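Local coordinates for protein CDP-4-keto-6-deoxy-D-glucose-3-dehydrase (Yersinia pseudotuberculosis, PDB 3BB8) that probably dehydrates CDP-4-keto-6-deoxy-D-glucose at C3 with pyridoxal 5'-phosphate as cofactor during lipopolysaccharide sugar synthesis, on an aspartate aminotransferase fold, at residues Val135-Asp140 with Tyr144-Ser149. The protein carries 1 engineered substitution. Sequence-based numbering, arbitrary orientation.
Sequences VFVDVD and YNVNAS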
ATOM      1  N   VAL A 135      -2.277  21.359 -13.124  1.00 36.14           N
ATOM      2  CA  VAL A 135      -1.918  22.556 -13.881  1.00 38.06           C
ATOM      3  C   VAL A 135      -0.393  22.672 -13.821  1.00 37.39           C
ATOM      4  O   VAL A 135       0.171  22.869 -12.746  1.00 39.81           O
ATOM      5  CB  VAL A 135      -2.561  23.815 -13.266  1.00 37.45           C
ATOM      6  CG1 VAL A 135      -2.142  25.051 -14.048  1.00 38.84           C
ATOM      7  CG2 VAL A 135      -4.076  23.676 -13.286  1.00 38.36           C
ATOM      8  N   PHE A 136       0.270  22.538 -14.967  1.00 37.94           N
ATOM      9  CA  PHE A 136       1.733  22.593 -15.012  1.00 39.68           C
ATOM     10  C   PHE A 136       2.383  23.915 -15.433  1.00 40.81           C
ATOM     11  O   PHE A 136       1.827  24.674 -16.227  1.00 41.58           O
ATOM     12  CB  PHE A 136       2.284  21.517 -15.960  1.00 38.02           C
ATOM     13  CG  PHE A 136       1.726  20.138 -15.734  1.00 37.76           C
ATOM     14  CD1 PHE A 136       0.559  19.733 -16.377  1.00 38.60           C
ATOM     15  CD2 PHE A 136       2.396  19.227 -14.913  1.00 35.54           C
ATOM     16  CE1 PHE A 136       0.062  18.438 -16.214  1.00 39.45           C
ATOM     17  CE2 PHE A 136       1.913  17.933 -14.740  1.00 34.96           C
ATOM     18  CZ  PHE A 136       0.742  17.535 -15.394  1.00 38.75           C
ATOM     19  N   VAL A 137       3.575  24.162 -14.888  1.00 42.38           N
ATOM     20  CA  VAL A 137       4.403  25.320 -15.236  1.00 43.42           C
ATOM     21  C   VAL A 137       5.822  24.768 -15.381  1.00 45.25           C
ATOM     22  O   VAL A 137       6.188  23.795 -14.720  1.00 47.23           O
ATOM     23  CB  VAL A 137       4.393  26.434 -14.165  1.00 42.02           C
ATOM     24  CG1 VAL A 137       3.019  27.056 -14.087  1.00 41.16           C
ATOM     25  CG2 VAL A 137       4.835  25.886 -12.821  1.00 42.10           C
ATOM     26  N   ASP A 138       6.620  25.386 -16.242  1.00 46.29           N
ATOM     27  CA  ASP A 138       7.978  24.921 -16.501  1.00 46.45           C
ATOM     28  C   ASP A 138       8.935  24.959 -15.311  1.00 45.41           C
ATOM     29  O   ASP A 138       8.702  25.653 -14.323  1.00 45.57           O
ATOM     30  CB  ASP A 138       8.566  25.717 -17.672  1.00 48.21           C
ATOM     31  CG  ASP A 138       9.714  24.995 -18.355  1.00 48.96           C
ATOM     32  OD1 ASP A 138       9.620  23.765 -18.556  1.00 46.86           O
ATOM     33  OD2 ASP A 138      10.704  25.665 -18.708  1.00 52.63           O
ATOM     34  N   VAL A 139      10.009  24.184 -15.414  1.00 45.12           N
ATOM     35  CA  VAL A 139      11.026  24.134 -14.369  1.00 45.79           C
ATOM     36  C   VAL A 139      12.259  24.911 -14.830  1.00 46.96           C
ATOM     37  O   VAL A 139      12.280  25.481 -15.927  1.00 47.75           O
ATOM     38  CB  VAL A 139      11.458  22.686 -14.069  1.00 44.84           C
ATOM     39  CG1 VAL A 139      10.279  21.885 -13.535  1.00 43.78           C
ATOM     40  CG2 VAL A 139      12.016  22.046 -15.327  1.00 44.51           C
ATOM     41  N   ASP A 140      13.286  24.930 -13.987  1.00 47.02           N
ATOM     42  CA  ASP A 140      14.525  25.632 -14.303  1.00 46.75           C
ATOM     43  C   ASP A 140      15.717  24.682 -14.289  1.00 45.71           C
ATOM     44  O   ASP A 140      15.793  23.778 -13.456  1.00 45.74           O
ATOM     45  CB  ASP A 140      14.755  26.780 -13.319  1.00 49.83           C
ATOM     46  CG  ASP A 140      16.171  27.319 -13.374  1.00 54.72           C
ATOM     47  OD1 ASP A 140      17.050  26.758 -12.688  1.00 55.80           O
ATOM     48  OD2 ASP A 140      16.405  28.306 -14.105  1.00 59.28           O
ATOM     49  N   TYR A 144      16.677  22.195 -11.667  1.00 36.59           N
ATOM     50  CA  TYR A 144      15.694  21.173 -12.002  1.00 35.90           C
ATOM     51  C   TYR A 144      14.429  21.203 -11.143  1.00 36.12           C
ATOM     52  O   TYR A 144      13.762  20.190 -10.965  1.00 34.39           O
ATOM     53  CB  TYR A 144      16.344  19.788 -11.973  1.00 35.22           C
ATOM     54  CG  TYR A 144      17.560  19.710 -12.865  1.00 37.25           C
ATOM     55  CD1 TYR A 144      18.844  19.861 -12.341  1.00 36.70           C
ATOM     56  CD2 TYR A 144      17.427  19.559 -14.246  1.00 35.30           C
ATOM     57  CE1 TYR A 144      19.964  19.867 -13.162  1.00 34.54           C
ATOM     58  CE2 TYR A 144      18.540  19.569 -15.076  1.00 36.51           C
ATOM     59  CZ  TYR A 144      19.810  19.725 -14.526  1.00 35.84           C
ATOM     60  OH  TYR A 144      20.923  19.753 -15.343  1.00 35.85           O
ATOM     61  N   ASN A 145      14.111  22.384 -10.625  1.00 36.67           N
ATOM     62  CA  ASN A 145      12.920  22.585  -9.827  1.00 37.15           C
ATOM     63  C   ASN A 145      12.069  23.677 -10.472  1.00 38.86           C
ATOM     64  O   ASN A 145      12.547  24.429 -11.325  1.00 39.52           O
ATOM     65  CB  ASN A 145      13.285  22.959  -8.387  1.00 36.17           C
ATOM     66  CG  ASN A 145      13.624  21.740  -7.541  1.00 36.19           C
ATOM     67  OD1 ASN A 145      14.758  21.263  -7.539  1.00 38.60           O
ATOM     68  ND2 ASN A 145      12.630  21.218  -6.833  1.00 34.99           N
ATOM     69  N   VAL A 146      10.808  23.759 -10.059  1.00 38.15           N
ATOM     70  CA  VAL A 146       9.865  24.696 -10.659  1.00 39.05           C
ATOM     71  C   VAL A 146      10.500  26.067 -10.858  1.00 41.42           C
ATOM     72  O   VAL A 146      11.217  26.563  -9.987  1.00 40.52           O
ATOM     73  CB  VAL A 146       8.597  24.847  -9.798  1.00 38.04           C
ATOM     74  CG1 VAL A 146       8.957  25.350  -8.408  1.00 32.05           C
ATOM     75  CG2 VAL A 146       7.608  25.786 -10.472  1.00 34.61           C
ATOM     76  N   ASN A 147      10.234  26.676 -12.008  1.00 43.01           N
ATOM     77  CA  ASN A 147      10.394  28.117 -12.168  1.00 44.35           C
ATOM     78  C   ASN A 147       9.355  28.904 -11.376  1.00 45.02           C
ATOM     79  O   ASN A 147       8.349  29.349 -11.926  1.00 43.89           O
ATOM     80  CB  ASN A 147      10.330  28.502 -13.647  1.00 46.01           C
ATOM     81  CG  ASN A 147      10.764  29.932 -13.897  1.00 47.53           C
ATOM     82  OD1 ASN A 147      10.919  30.356 -15.042  1.00 48.82           O
ATOM     83  ND2 ASN A 147      10.966  30.685 -12.821  1.00 46.54           N
ATOM     84  N   ALA A 148       9.607  29.070 -10.082  1.00 46.17           N
ATOM     85  CA  ALA A 148       8.659  29.736  -9.197  1.00 48.01           C
ATOM     86  C   ALA A 148       7.921  30.951  -9.747  1.00 49.28           C
ATOM     87  O   ALA A 148       6.733  31.133  -9.470  1.00 49.14           O
ATOM     88  CB  ALA A 148       9.358  30.110  -7.904  1.00 48.41           C
ATOM     89  N   SER A 149       8.609  31.783 -10.522  1.00 50.04           N
ATOM     90  CA  SER A 149       7.974  32.984 -11.058  1.00 51.37           C
ATOM     91  C   SER A 149       6.803  32.694 -11.993  1.00 51.31           C
ATOM     92  O   SER A 149       6.076  33.606 -12.379  1.00 52.89           O
ATOM     93  CB  SER A 149       9.011  33.872 -11.772  1.00 51.34           C
ATOM     94  OG  SER A 149       9.596  33.226 -12.889  1.00 50.33           O
TER
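Val146 CG2 lies anti to the backbone N, because chi1 of 59° puts CG1 between N and the carbonyl carbon. In Val137, chi1 of -67° sets CG1 anti to the carbonyl carbon, and CG2 falls between that carbon and the backbone N. The two CG2 methyls meet: Val137 CG2 lies 3.6 Å from Val146 CG2, and the valines approach at an angle through one methyl each. The contact belongs to a short beta hairpin at the end of strand 133-140, in the large mixed sheet of this aspartate aminotransferase fold. Ile151 of helix 151-154 packs on both valines. The touching parts run 126° apart, well short of antiparallel.

Backbone bonds close the hairpin. Asp140 N donates to Asn145 O over 2.8 Å. Tyr144 N also approaches Asp140 O, but this bond is weak and doubtful. Tyr144 and Asn145 both face Asp140, a G1 beta bulge, with Tyr144 at positive phi. Val139 and Val146 form an antiparallel non-hydrogen-bonded pair, and their side chains point apart. The CA atoms of Val139 and Val146 are close, at 3.9 Å. Val139 packs on the Asn145 backbone instead, with CB 3.4 Å from Asn145 O. Its side chain also touches Thr401 and Ile404 of helix 399-407.

The carboxylate of Asp138 turns to the same helix, where it accepts hydrogen bonds from Thr401 OG1 and Asn400 N. Tyr144 OH is hydrogen-bonded to Thr350 OG1. The bound pyridoxal phosphate is about 9 Å from the Asn145 side chain, and no residue of either segment belongs to its pocket.

Asn147 is the centre of an inverse gamma turn. Its N donates to Asp138 O, 3.0 Å away. Asn147 CB rests 3.4 Å from that same Asp138 O.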